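Local coordinates for protein methionine gamma-lyase (Trichomonas vaginalis, PDB 1E5E) that is a pyridoxal-phosphate-dependent enzyme of the Cys/Met metabolism family, with four subunits to the assembly, at residues Asn66-Ile71 with Cys80-Ser85; Met87-Ala92 with Gly220-Lys225; Lys209-His214 with Trp251-Gly256; Phe73-Glu78 with Cys188-Thr193. One frame throughout, in Å; residues are numbered along the deposited sequence.

Contact 1: Asn66-Ile71 with Cys80-Ser85. With PPJ (N-(hydroxy{3-hydroxy-2-methyl-5-[(phosphonooxy)methyl]pyridin-4-yl}methyl)norvaline), chain C.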
# COMPACT_ATOMS: atom_id res chain seq x y z
N ASN A 66 2.25 3.65 17.11
CA ASN A 66 0.83 3.43 17.36
C ASN A 66 0.57 1.95 17.63
O ASN A 66 -0.05 1.57 18.63
CB ASN A 66 -0.01 3.97 16.19
CG ASN A 66 -1.49 3.75 16.43
OD1 ASN A 66 -2.00 3.62 17.54
ND2 ASN A 66 -2.23 3.71 15.33
N LEU A 67 0.95 1.05 16.74
CA LEU A 67 0.78 -0.39 16.98
C LEU A 67 1.44 -0.83 18.30
O LEU A 67 0.88 -1.59 19.07
CB LEU A 67 1.56 -1.15 15.89
CG LEU A 67 1.59 -2.68 16.04
CD1 LEU A 67 0.11 -3.14 16.08
CD2 LEU A 67 2.39 -3.30 14.90
N GLU A 68 2.67 -0.40 18.58
CA GLU A 68 3.39 -0.76 19.78
C GLU A 68 2.67 -0.43 21.08
O GLU A 68 2.56 -1.31 21.99
CB GLU A 68 4.80 -0.16 19.75
CG GLU A 68 5.71 -0.80 18.67
CD GLU A 68 7.01 -0.03 18.54
OE1 GLU A 68 7.07 1.15 18.99
OE2 GLU A 68 8.05 -0.58 18.06
N GLY A 69 2.08 0.74 21.19
CA GLY A 69 1.37 1.20 22.40
C GLY A 69 0.09 0.41 22.55
O GLY A 69 -0.33 0.00 23.65
N LYS A 70 -0.53 0.09 21.42
CA LYS A 70 -1.76 -0.73 21.48
C LYS A 70 -1.43 -2.12 22.02
O LYS A 70 -2.08 -2.58 23.00
CB LYS A 70 -2.45 -0.76 20.14
CG LYS A 70 -3.27 0.48 19.78
CD LYS A 70 -3.77 0.45 18.36
CE LYS A 70 -4.84 1.54 18.09
NZ LYS A 70 -4.29 2.89 18.41
N ILE A 71 -0.35 -2.75 21.59
CA ILE A 71 0.03 -4.10 22.03
C ILE A 71 0.56 -4.09 23.46
O ILE A 71 0.20 -4.99 24.23
CB ILE A 71 1.12 -4.73 21.12
CG1 ILE A 71 0.66 -4.88 19.66
CG2 ILE A 71 1.64 -6.05 21.65
CD1 ILE A 71 -0.51 -5.83 19.50
N CYS A 80 6.60 -1.89 24.10
CA CYS A 80 6.56 -2.89 23.04
C CYS A 80 7.41 -2.37 21.89
O CYS A 80 7.46 -1.19 21.53
CB CYS A 80 5.09 -3.14 22.62
SG CYS A 80 4.96 -4.11 21.10
N VAL A 81 8.15 -3.24 21.25
CA VAL A 81 9.01 -3.01 20.10
C VAL A 81 8.50 -3.92 18.97
O VAL A 81 8.35 -5.12 19.22
CB VAL A 81 10.46 -3.36 20.43
CG1 VAL A 81 11.38 -3.25 19.21
CG2 VAL A 81 10.99 -2.47 21.56
N ALA A 82 8.16 -3.37 17.82
CA ALA A 82 7.71 -4.18 16.69
C ALA A 82 8.86 -4.54 15.79
O ALA A 82 9.83 -3.79 15.81
CB ALA A 82 6.65 -3.46 15.81
N THR A 83 8.82 -5.65 15.09
CA THR A 83 9.91 -6.05 14.24
C THR A 83 9.31 -6.60 12.93
O THR A 83 8.08 -6.68 12.78
CB THR A 83 10.81 -7.16 14.81
OG1 THR A 83 9.99 -8.32 14.89
CG2 THR A 83 11.39 -6.81 16.18
N SER A 84 10.23 -6.89 12.00
CA SER A 84 9.78 -7.37 10.71
C SER A 84 9.62 -8.88 10.64
O SER A 84 9.37 -9.39 9.55
CB SER A 84 10.59 -6.78 9.54
OG SER A 84 11.86 -7.37 9.46
N SER A 85 9.67 -9.62 11.74
CA SER A 85 9.32 -11.02 11.76
C SER A 85 9.37 -11.49 13.22
O SER A 85 10.06 -10.90 14.05
CB SER A 85 10.17 -11.98 10.95
OG SER A 85 11.50 -11.99 11.45
N1 PPJ C . 7.10 -18.01 17.21
C2 PPJ C . 6.13 -18.92 16.98
C6 PPJ C . 7.90 -17.57 16.20
C2A PPJ C . 5.54 -19.76 17.95
C3 PPJ C . 5.87 -19.21 15.62
O3 PPJ C . 5.03 -20.19 15.43
C4 PPJ C . 6.55 -18.60 14.57
C4A PPJ C . 6.22 -18.98 13.23
C5 PPJ C . 7.65 -17.78 14.84
N PPJ C . 5.69 -20.18 12.91
C5A PPJ C . 8.31 -16.97 13.87
OP4 PPJ C . 7.55 -15.97 13.56
P PPJ C . 7.80 -15.43 12.08
OP1 PPJ C . 6.85 -14.16 11.95
OP2 PPJ C . 7.42 -16.55 11.06
OP3 PPJ C . 9.31 -15.00 11.85
CA PPJ C . 5.28 -20.53 11.66
CB PPJ C . 6.10 -20.26 10.47
C PPJ C . 4.70 -21.84 11.61
CG PPJ C . 7.39 -20.94 10.21
CD PPJ C . 7.18 -22.00 9.23
O PPJ C . 4.69 -22.53 12.69
OXT PPJ C . 3.80 -22.14 10.71

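Contact 2: Met87-Ala92 with Gly220-Lys225. With PPJ (N-(hydroxy{3-hydroxy-2-methyl-5-[(phosphonooxy)methyl]pyridin-4-yl}methyl)norvaline), chain C.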
# COMPACT_ATOMS: atom_id res chain seq x y z
N MET A 87 10.73 -14.17 14.13
CA MET A 87 12.13 -14.54 14.45
C MET A 87 12.96 -13.34 14.85
O MET A 87 13.81 -13.35 15.76
CB MET A 87 12.76 -15.29 13.26
CG MET A 87 12.25 -16.71 12.99
SD MET A 87 11.98 -17.67 14.52
CE MET A 87 13.68 -17.76 15.14
N GLY A 88 12.72 -12.20 14.14
CA GLY A 88 13.46 -10.97 14.48
C GLY A 88 13.17 -10.48 15.89
O GLY A 88 14.01 -9.85 16.53
N ALA A 89 11.93 -10.66 16.36
CA ALA A 89 11.56 -10.28 17.69
C ALA A 89 12.32 -11.18 18.69
O ALA A 89 12.93 -10.64 19.62
CB ALA A 89 10.07 -10.40 17.97
N ILE A 90 12.33 -12.48 18.41
CA ILE A 90 13.05 -13.40 19.28
C ILE A 90 14.56 -13.10 19.29
O ILE A 90 15.19 -12.98 20.35
CB ILE A 90 12.78 -14.87 18.90
CG1 ILE A 90 11.28 -15.22 19.17
CG2 ILE A 90 13.67 -15.78 19.73
CD1 ILE A 90 10.80 -16.33 18.26
N ALA A 91 15.14 -12.94 18.11
CA ALA A 91 16.56 -12.73 17.97
C ALA A 91 16.97 -11.40 18.55
O ALA A 91 17.99 -11.33 19.26
CB ALA A 91 16.89 -12.82 16.47
N ALA A 92 16.23 -10.32 18.31
CA ALA A 92 16.64 -9.01 18.81
C ALA A 92 16.64 -9.02 20.33
O ALA A 92 17.46 -8.36 20.97
CB ALA A 92 15.72 -7.90 18.30
N GLY A 220 6.90 -9.20 13.88
CA GLY A 220 7.09 -9.67 15.25
C GLY A 220 6.84 -8.54 16.26
O GLY A 220 6.82 -7.35 15.93
N LEU A 221 6.61 -8.93 17.52
CA LEU A 221 6.50 -8.00 18.64
C LEU A 221 7.22 -8.47 19.88
O LEU A 221 7.32 -9.65 20.19
CB LEU A 221 5.01 -7.78 19.03
CG LEU A 221 4.10 -7.28 17.89
CD1 LEU A 221 2.67 -7.81 18.04
CD2 LEU A 221 4.11 -5.76 17.75
N ILE A 222 7.75 -7.52 20.64
CA ILE A 222 8.47 -7.73 21.85
C ILE A 222 7.82 -6.88 22.93
O ILE A 222 7.57 -5.72 22.57
CB ILE A 222 9.94 -7.31 21.75
CG1 ILE A 222 10.66 -8.01 20.60
CG2 ILE A 222 10.63 -7.59 23.10
CD1 ILE A 222 11.98 -7.36 20.23
N CYS A 223 7.40 -7.47 24.05
CA CYS A 223 6.67 -6.65 25.03
C CYS A 223 7.32 -6.81 26.42
O CYS A 223 7.63 -7.96 26.78
CB CYS A 223 5.23 -7.16 25.19
SG CYS A 223 4.34 -7.30 23.63
N GLY A 224 7.50 -5.72 27.14
CA GLY A 224 8.16 -5.87 28.44
C GLY A 224 8.44 -4.47 29.02
O GLY A 224 7.78 -3.50 28.67
N LYS A 225 9.37 -4.42 29.94
CA LYS A 225 9.76 -3.20 30.64
C LYS A 225 10.40 -2.21 29.67
O LYS A 225 11.21 -2.61 28.86
CB LYS A 225 10.81 -3.47 31.73
CG LYS A 225 10.39 -4.42 32.83
CD LYS A 225 9.33 -3.77 33.72
CE LYS A 225 8.93 -4.80 34.80
NZ LYS A 225 7.78 -4.21 35.56
N1 PPJ C . 7.10 -18.01 17.21
C2 PPJ C . 6.13 -18.92 16.98
C6 PPJ C . 7.90 -17.57 16.20
C2A PPJ C . 5.54 -19.76 17.95
C3 PPJ C . 5.87 -19.21 15.62
O3 PPJ C . 5.03 -20.19 15.43
C4 PPJ C . 6.55 -18.60 14.57
C4A PPJ C . 6.22 -18.98 13.23
C5 PPJ C . 7.65 -17.78 14.84
N PPJ C . 5.69 -20.18 12.91
C5A PPJ C . 8.31 -16.97 13.87
OP4 PPJ C . 7.55 -15.97 13.56
P PPJ C . 7.80 -15.43 12.08
OP1 PPJ C . 6.85 -14.16 11.95
OP2 PPJ C . 7.42 -16.55 11.06
OP3 PPJ C . 9.31 -15.00 11.85
CA PPJ C . 5.28 -20.53 11.66
CB PPJ C . 6.10 -20.26 10.47
C PPJ C . 4.70 -21.84 11.61
CG PPJ C . 7.39 -20.94 10.21
CD PPJ C . 7.18 -22.00 9.23
O PPJ C . 4.69 -22.53 12.69
OXT PPJ C . 3.80 -22.14 10.71

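Contact 3: Lys209-His214 with Trp251-Gly256. With PPJ (N-(hydroxy{3-hydroxy-2-methyl-5-[(phosphonooxy)methyl]pyridin-4-yl}methyl)norvaline), chain C.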
# COMPACT_ATOMS: atom_id res chain seq x y z
N LYS A 209 0.83 -14.12 12.88
CA LYS A 209 -0.26 -15.04 13.13
C LYS A 209 -1.52 -14.33 13.56
O LYS A 209 -2.02 -13.54 12.74
CB LYS A 209 0.20 -16.12 14.14
CG LYS A 209 1.61 -16.62 13.91
CD LYS A 209 1.85 -17.00 12.47
CE LYS A 209 3.14 -17.75 12.22
NZ LYS A 209 3.43 -17.73 10.76
N TYR A 210 -2.09 -14.63 14.73
CA TYR A 210 -3.38 -14.11 15.12
C TYR A 210 -3.51 -12.59 15.18
O TYR A 210 -4.53 -12.05 14.81
CB TYR A 210 -3.76 -14.64 16.53
CG TYR A 210 -4.09 -16.12 16.49
CD1 TYR A 210 -5.30 -16.59 16.03
CD2 TYR A 210 -3.15 -17.06 16.89
CE1 TYR A 210 -5.57 -17.95 15.99
CE2 TYR A 210 -3.40 -18.43 16.86
CZ TYR A 210 -4.63 -18.87 16.40
OH TYR A 210 -4.88 -20.23 16.36
N ILE A 211 -2.53 -11.88 15.71
CA ILE A 211 -2.58 -10.45 15.93
C ILE A 211 -2.91 -9.71 14.61
O ILE A 211 -3.95 -9.05 14.54
CB ILE A 211 -1.33 -9.92 16.65
CG1 ILE A 211 -1.27 -10.44 18.11
CG2 ILE A 211 -1.34 -8.38 16.65
CD1 ILE A 211 0.05 -10.24 18.84
N ASN A 212 -2.16 -9.91 13.55
CA ASN A 212 -2.49 -9.38 12.24
C ASN A 212 -3.73 -10.13 11.76
O ASN A 212 -4.67 -9.48 11.33
CB ASN A 212 -1.36 -9.55 11.25
CG ASN A 212 -1.77 -8.97 9.89
OD1 ASN A 212 -2.10 -7.78 9.89
ND2 ASN A 212 -1.81 -9.84 8.88
N GLY A 213 -3.71 -11.45 11.86
CA GLY A 213 -4.81 -12.33 11.56
C GLY A 213 -5.31 -12.48 10.15
O GLY A 213 -6.36 -13.11 9.92
N HIS A 214 -4.61 -11.90 9.16
CA HIS A 214 -5.11 -11.94 7.79
C HIS A 214 -4.10 -12.51 6.82
O HIS A 214 -4.26 -12.32 5.62
CB HIS A 214 -5.53 -10.53 7.29
CG HIS A 214 -6.76 -10.05 8.00
ND1 HIS A 214 -6.65 -9.66 9.35
CD2 HIS A 214 -8.06 -9.97 7.66
CE1 HIS A 214 -7.87 -9.32 9.78
NE2 HIS A 214 -8.74 -9.43 8.78
N TRP A 251 0.83 -0.58 9.90
CA TRP A 251 -0.53 -0.08 9.76
C TRP A 251 -1.52 -1.20 9.46
O TRP A 251 -2.63 -1.16 10.00
CB TRP A 251 -0.55 0.94 8.59
CG TRP A 251 -1.84 1.65 8.33
CD1 TRP A 251 -2.21 2.86 8.85
CD2 TRP A 251 -2.89 1.28 7.41
NE1 TRP A 251 -3.42 3.24 8.30
CE2 TRP A 251 -3.84 2.30 7.40
CE3 TRP A 251 -3.06 0.20 6.55
CZ2 TRP A 251 -5.01 2.25 6.65
CZ3 TRP A 251 -4.20 0.13 5.75
CH2 TRP A 251 -5.15 1.15 5.82
N LEU A 252 -1.17 -2.18 8.63
CA LEU A 252 -2.01 -3.32 8.33
C LEU A 252 -2.25 -4.20 9.56
O LEU A 252 -3.36 -4.75 9.77
CB LEU A 252 -1.42 -4.17 7.19
CG LEU A 252 -1.50 -3.70 5.75
CD1 LEU A 252 -0.79 -4.72 4.81
CD2 LEU A 252 -2.96 -3.59 5.25
N ILE A 253 -1.29 -4.32 10.44
CA ILE A 253 -1.36 -5.09 11.69
C ILE A 253 -2.34 -4.38 12.61
O ILE A 253 -3.26 -5.02 13.12
CB ILE A 253 -0.03 -5.31 12.40
CG1 ILE A 253 0.93 -6.14 11.49
CG2 ILE A 253 -0.25 -6.05 13.75
CD1 ILE A 253 2.37 -6.11 12.02
N THR A 254 -2.20 -3.05 12.71
CA THR A 254 -3.15 -2.28 13.50
C THR A 254 -4.57 -2.50 12.99
O THR A 254 -5.52 -2.65 13.79
CB THR A 254 -2.79 -0.78 13.55
OG1 THR A 254 -1.53 -0.70 14.25
CG2 THR A 254 -3.78 0.10 14.34
N ARG A 255 -4.76 -2.49 11.68
CA ARG A 255 -6.07 -2.75 11.09
C ARG A 255 -6.59 -4.13 11.51
O ARG A 255 -7.77 -4.27 11.90
CB ARG A 255 -6.02 -2.65 9.56
CG ARG A 255 -7.35 -2.76 8.83
CD ARG A 255 -7.14 -2.90 7.33
NE ARG A 255 -8.13 -2.28 6.48
CZ ARG A 255 -8.94 -2.98 5.68
NH1 ARG A 255 -8.93 -4.32 5.67
NH2 ARG A 255 -9.78 -2.38 4.85
N GLY A 256 -5.74 -5.13 11.34
CA GLY A 256 -6.03 -6.52 11.67
C GLY A 256 -6.33 -6.68 13.18
O GLY A 256 -7.25 -7.41 13.57
N1 PPJ C . 7.10 -18.01 17.21
C2 PPJ C . 6.13 -18.92 16.98
C6 PPJ C . 7.90 -17.57 16.20
C2A PPJ C . 5.54 -19.76 17.95
C3 PPJ C . 5.87 -19.21 15.62
O3 PPJ C . 5.03 -20.19 15.43
C4 PPJ C . 6.55 -18.60 14.57
C4A PPJ C . 6.22 -18.98 13.23
C5 PPJ C . 7.65 -17.78 14.84
N PPJ C . 5.69 -20.18 12.91
C5A PPJ C . 8.31 -16.97 13.87
OP4 PPJ C . 7.55 -15.97 13.56
P PPJ C . 7.80 -15.43 12.08
OP1 PPJ C . 6.85 -14.16 11.95
OP2 PPJ C . 7.42 -16.55 11.06
OP3 PPJ C . 9.31 -15.00 11.85
CA PPJ C . 5.28 -20.53 11.66
CB PPJ C . 6.10 -20.26 10.47
C PPJ C . 4.70 -21.84 11.61
CG PPJ C . 7.39 -20.94 10.21
CD PPJ C . 7.18 -22.00 9.23
O PPJ C . 4.69 -22.53 12.69
OXT PPJ C . 3.80 -22.14 10.71

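Contact 4: Phe73-Glu78 with Cys188-Thr193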
# COMPACT_ATOMS: atom_id res chain seq x y z
N PHE A 73 -0.38 -2.10 25.75
CA PHE A 73 -1.58 -2.02 26.60
C PHE A 73 -2.23 -3.39 26.72
O PHE A 73 -2.56 -3.82 27.85
CB PHE A 73 -2.56 -0.97 26.08
CG PHE A 73 -3.76 -0.81 26.97
CD1 PHE A 73 -4.83 -1.66 26.88
CD2 PHE A 73 -3.77 0.21 27.90
CE1 PHE A 73 -5.89 -1.55 27.77
CE2 PHE A 73 -4.85 0.38 28.75
CZ PHE A 73 -5.91 -0.53 28.69
N LEU A 74 -2.44 -4.08 25.58
CA LEU A 74 -3.08 -5.38 25.61
C LEU A 74 -2.31 -6.44 26.40
O LEU A 74 -2.96 -7.31 26.99
CB LEU A 74 -3.37 -5.89 24.18
CG LEU A 74 -4.44 -5.02 23.45
CD1 LEU A 74 -4.48 -5.38 21.96
CD2 LEU A 74 -5.82 -5.25 24.07
N GLU A 75 -0.98 -6.39 26.45
CA GLU A 75 -0.18 -7.33 27.20
C GLU A 75 0.13 -6.90 28.63
O GLU A 75 0.83 -7.55 29.40
CB GLU A 75 1.13 -7.61 26.44
CG GLU A 75 0.86 -8.52 25.21
CD GLU A 75 0.65 -9.99 25.61
OE1 GLU A 75 0.40 -10.26 26.80
OE2 GLU A 75 0.69 -10.89 24.75
N LYS A 76 -0.28 -5.71 29.00
CA LYS A 76 -0.03 -5.03 30.25
C LYS A 76 1.46 -4.87 30.50
O LYS A 76 1.92 -5.10 31.62
CB LYS A 76 -0.74 -5.77 31.39
CG LYS A 76 -2.27 -5.84 31.27
CD LYS A 76 -2.83 -6.68 32.43
CE LYS A 76 -4.31 -6.37 32.61
NZ LYS A 76 -5.06 -7.48 33.30
N THR A 77 2.23 -4.48 29.49
CA THR A 77 3.67 -4.31 29.65
C THR A 77 3.98 -2.82 29.58
O THR A 77 3.14 -2.11 29.01
CB THR A 77 4.46 -5.07 28.59
OG1 THR A 77 4.05 -4.62 27.30
CG2 THR A 77 4.26 -6.58 28.74
N GLU A 78 5.11 -2.34 30.07
CA GLU A 78 5.35 -0.90 29.92
C GLU A 78 5.55 -0.52 28.45
O GLU A 78 5.32 0.63 28.07
CB GLU A 78 6.66 -0.51 30.65
CG GLU A 78 6.47 -0.78 32.16
CD GLU A 78 7.71 -0.47 32.98
OE1 GLU A 78 8.84 -0.34 32.49
OE2 GLU A 78 7.54 -0.36 34.22
N CYS A 188 -1.37 -17.91 21.86
CA CYS A 188 -2.53 -17.39 22.59
C CYS A 188 -3.04 -16.04 22.14
O CYS A 188 -4.27 -15.81 22.07
CB CYS A 188 -2.14 -17.25 24.06
SG CYS A 188 -1.92 -18.76 25.01
N SER A 189 -2.13 -15.10 21.92
CA SER A 189 -2.41 -13.70 21.59
C SER A 189 -2.70 -13.05 22.94
O SER A 189 -3.10 -13.74 23.86
CB SER A 189 -3.54 -13.43 20.58
OG SER A 189 -4.78 -13.29 21.28
N PRO A 190 -2.68 -11.72 23.02
CA PRO A 190 -2.95 -10.98 24.22
C PRO A 190 -4.41 -11.11 24.62
O PRO A 190 -4.75 -10.76 25.77
CB PRO A 190 -2.62 -9.51 23.91
CG PRO A 190 -1.79 -9.54 22.67
CD PRO A 190 -2.15 -10.83 21.94
N MET A 191 -5.27 -11.66 23.76
CA MET A 191 -6.66 -11.79 24.14
C MET A 191 -6.82 -13.02 25.03
O MET A 191 -7.84 -13.07 25.69
CB MET A 191 -7.58 -12.06 22.96
CG MET A 191 -7.91 -10.93 22.03
SD MET A 191 -8.50 -9.45 22.90
CE MET A 191 -6.96 -8.56 22.86
N ILE A 192 -5.89 -13.96 24.99
CA ILE A 192 -6.14 -15.21 25.71
C ILE A 192 -5.26 -15.22 26.96
O ILE A 192 -5.69 -15.65 28.02
CB ILE A 192 -5.89 -16.42 24.79
CG1 ILE A 192 -7.08 -16.57 23.80
CG2 ILE A 192 -5.67 -17.70 25.58
CD1 ILE A 192 -6.98 -17.72 22.82
N THR A 193 -4.03 -14.78 26.80
CA THR A 193 -3.10 -14.76 27.90
C THR A 193 -2.25 -13.52 27.98
O THR A 193 -1.74 -13.04 26.96
CB THR A 193 -2.12 -15.97 27.77
OG1 THR A 193 -2.85 -17.21 27.89
CG2 THR A 193 -1.13 -15.97 28.92
O HOH W 1 -5.97 -8.34 26.57

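Contact 1: Asn66-Ile71 with Cys80-Ser85
Glu68 and Cys80 bring their CA atoms to 5.0 Å where helix segment 66-71 passes strand 80-83, the two short axes approaching to 7.3 Å with their N-to-C directions 129° apart. Glu68 and Cys80 carry the larger share of the contact. The chi1 of Glu68, -68°, sets CG beside the backbone N, and from there the chain runs out extended over the carbonyl of Cys80 until OE2 accepts a hydrogen bond from Ala82 N at 2.8 Å and an N-H...O angle of 162°. The donor arrives on the anti side of the carboxylate, not far from its plane. The other oxygen, OE1, stands 3.5 Å from Cys80 O, two acceptors facing each other; Arg233 lies by both groups, in a salt bridge with OE2 and a weak hydrogen bond to Cys80 O. This arrangement sits at the border of the mixed sheet of the aminotransferase-like fold. Val81 and Thr83 pair by backbone bonds with strand 220-224, whereas Ala82 turns its N-H to the opposite edge of strand 79-83, which is outermost within the chain, and there the Glu68 carboxylate, rather than a further strand of this chain, receives that N-H. Cys80, two residues back on the same face of the strand, rests its CB 3.2 Å from Glu68 O, and its SG reaches Ile71 CG2 at 3.9 Å. Beyond the strand, Thr83 OG1 donates to Ser85 O at 2.7 Å from above the carbonyl plane. Ser85 caps the following helix through OG and Gly88 N, and its CB lies 3.3 Å from PPJ OP3.

Contact 2: Met87-Ala92 with Gly220-Lys225
Ala89 turns its methyl toward strand 220-224, where CB meets Ile222 CG1 at 3.6 Å. Ile222 answers from the strand: with chi1 at -56° its CG1 branch stands beside the backbone N, anti to the carbonyl carbon, and CD1 at its end rests 3.5 Å from Ala89 O. The same CD1 also reaches Ala92 CB at 4.2 Å, so a single branch spans the methyls of Ala89 and Ala92, which sit on the same face of the helix. Near the start of the strand Gly220 has no side chain to hold the helix off, and its CA comes to 5.1 Å from Ala89 CA. The short axes accordingly approach to 6.6 Å, at 37° between their directions. Met87 and Ile90 project from the helix away from the strand and line the ligand pocket instead: Ile90 CD1 touches the pyridine ring at PPJ C6, 3.8 Å off, while the bent chain of Met87 brings SD near PPJ C5A. Met87 N donates to PPJ OP3 at 2.8 Å with an N-H...O angle of 162°. Between helix and strand the fit is apolar, while at the helix start Met87 N gives a directed bond to the phosphate, whose negative charge the N-terminal end of helix 86-97 would be expected to stabilise.

Contact 3: Lys209-His214 with Trp251-Gly256
Asn212 O and Gly256 CA mark the tight part of this contact, 3.3 Å apart in a CA-H...O approach. With no side chain on Gly256, the loop backbone lies directly on helix 247-257, and Ile211 O comes to 3.6 Å from Gly256 C. His214 closes the same spot: ND1 donates to Asn212 O at 2.8 Å and 161°, with the acceptor only 2° out of the ring plane, which fixes the rotation of the imidazole while CE1 packs 3.8 Å from Gly256 CA. In Asn212, chi1 of -180° sets CG anti to the backbone N; OD1 at the end of the side chain lies 3.3 Å from Leu252 O. These two acceptors would repel each other, yet each receives a bond from Arg255 of the third subunit; Asn212 ND2 is taken by Asp216.

The other side is looser. Ile211 and Ile253 cross obliquely and touch only through their CG2 methyls, at 3.9 Å, and both lean on helix 62-75, while Thr254 points away from the loop and is partly exposed. At the start of the segment, Lys209 CE lies 3.5 Å from PPJ C4A in one of two deposited conformers, so that distance is tentative. A loop that places a lysine beside the ligand's C4A is consistent with the cofactor site of the PLP-dependent aminotransferase fold, here backed by a helix at a subunit interface.

Contact 4: Phe73-Glu78 with Cys188-Thr193
A buried helix-to-loop contact joins Leu74 and Glu75, in the last turn of helix 62-75, to Pro190 and Met191 in the connection between strands 180-184 and 202-206. Leu74 lays CB on Pro190 CB at 3.7 Å, and its CD2 meets Met191 CE at the same 3.7 Å. Met191 starts out away from the helix, but its bent chain returns the methyl to it. Glu75 crosses the proline ring at about a right angle; chi2 of -77° swings CD round, and OE2 lies 3.5 Å from Pro190 CG. Each partner has an ordered turn of its own. Lys76, with positive phi, follows the last helical turn in a Schellman motif, and Ser189 OG accepts from Met191 N at 3.0 Å to form an ST turn. A water 2.8 Å from Pro190 O and 3.2 Å from Leu74 O lies between the two backbones, though not every acceptor around it can be served at once. Glu75 OE1 stands 3.5 Å from Thr193 O, another acceptor, and is bonded to Asn194 ND2, while OE2 is hydrogen-bonded to His205 NE2 and Asn185 ND2. Three polar partners shared by both oxygens of a buried carboxylate would be expected to favour its ionised form, while CG and CD of the same chain pack on Pro190.

Contacts 1 and 2, centres about 9 Å apart, are stitched together by neighbouring strands: Thr83 N lies 2.8 Å from Gly220 O and Val81 O 2.9 Å from Ile222 N, both probable hydrogen bonds. Helix 62-75 serves contacts 1 and 4, and its Leu67 reaches contact 3, CD1 lying 3.8 Å from Ile253 CG2. Ile211 of contact 3 meets contacts 2 and 4 through its CD1, 3.7 Å from Leu221 CD1 and 3.8 Å from Pro190 CD. Contacts 1, 2 and 3 all reach PPJ: Ser85 and Met87 at its phosphate, Ile90 at its ring and Lys209 at C4A. Contact 4 stays back, the Ser189 side chain being about 11 Å from a bound PPJ.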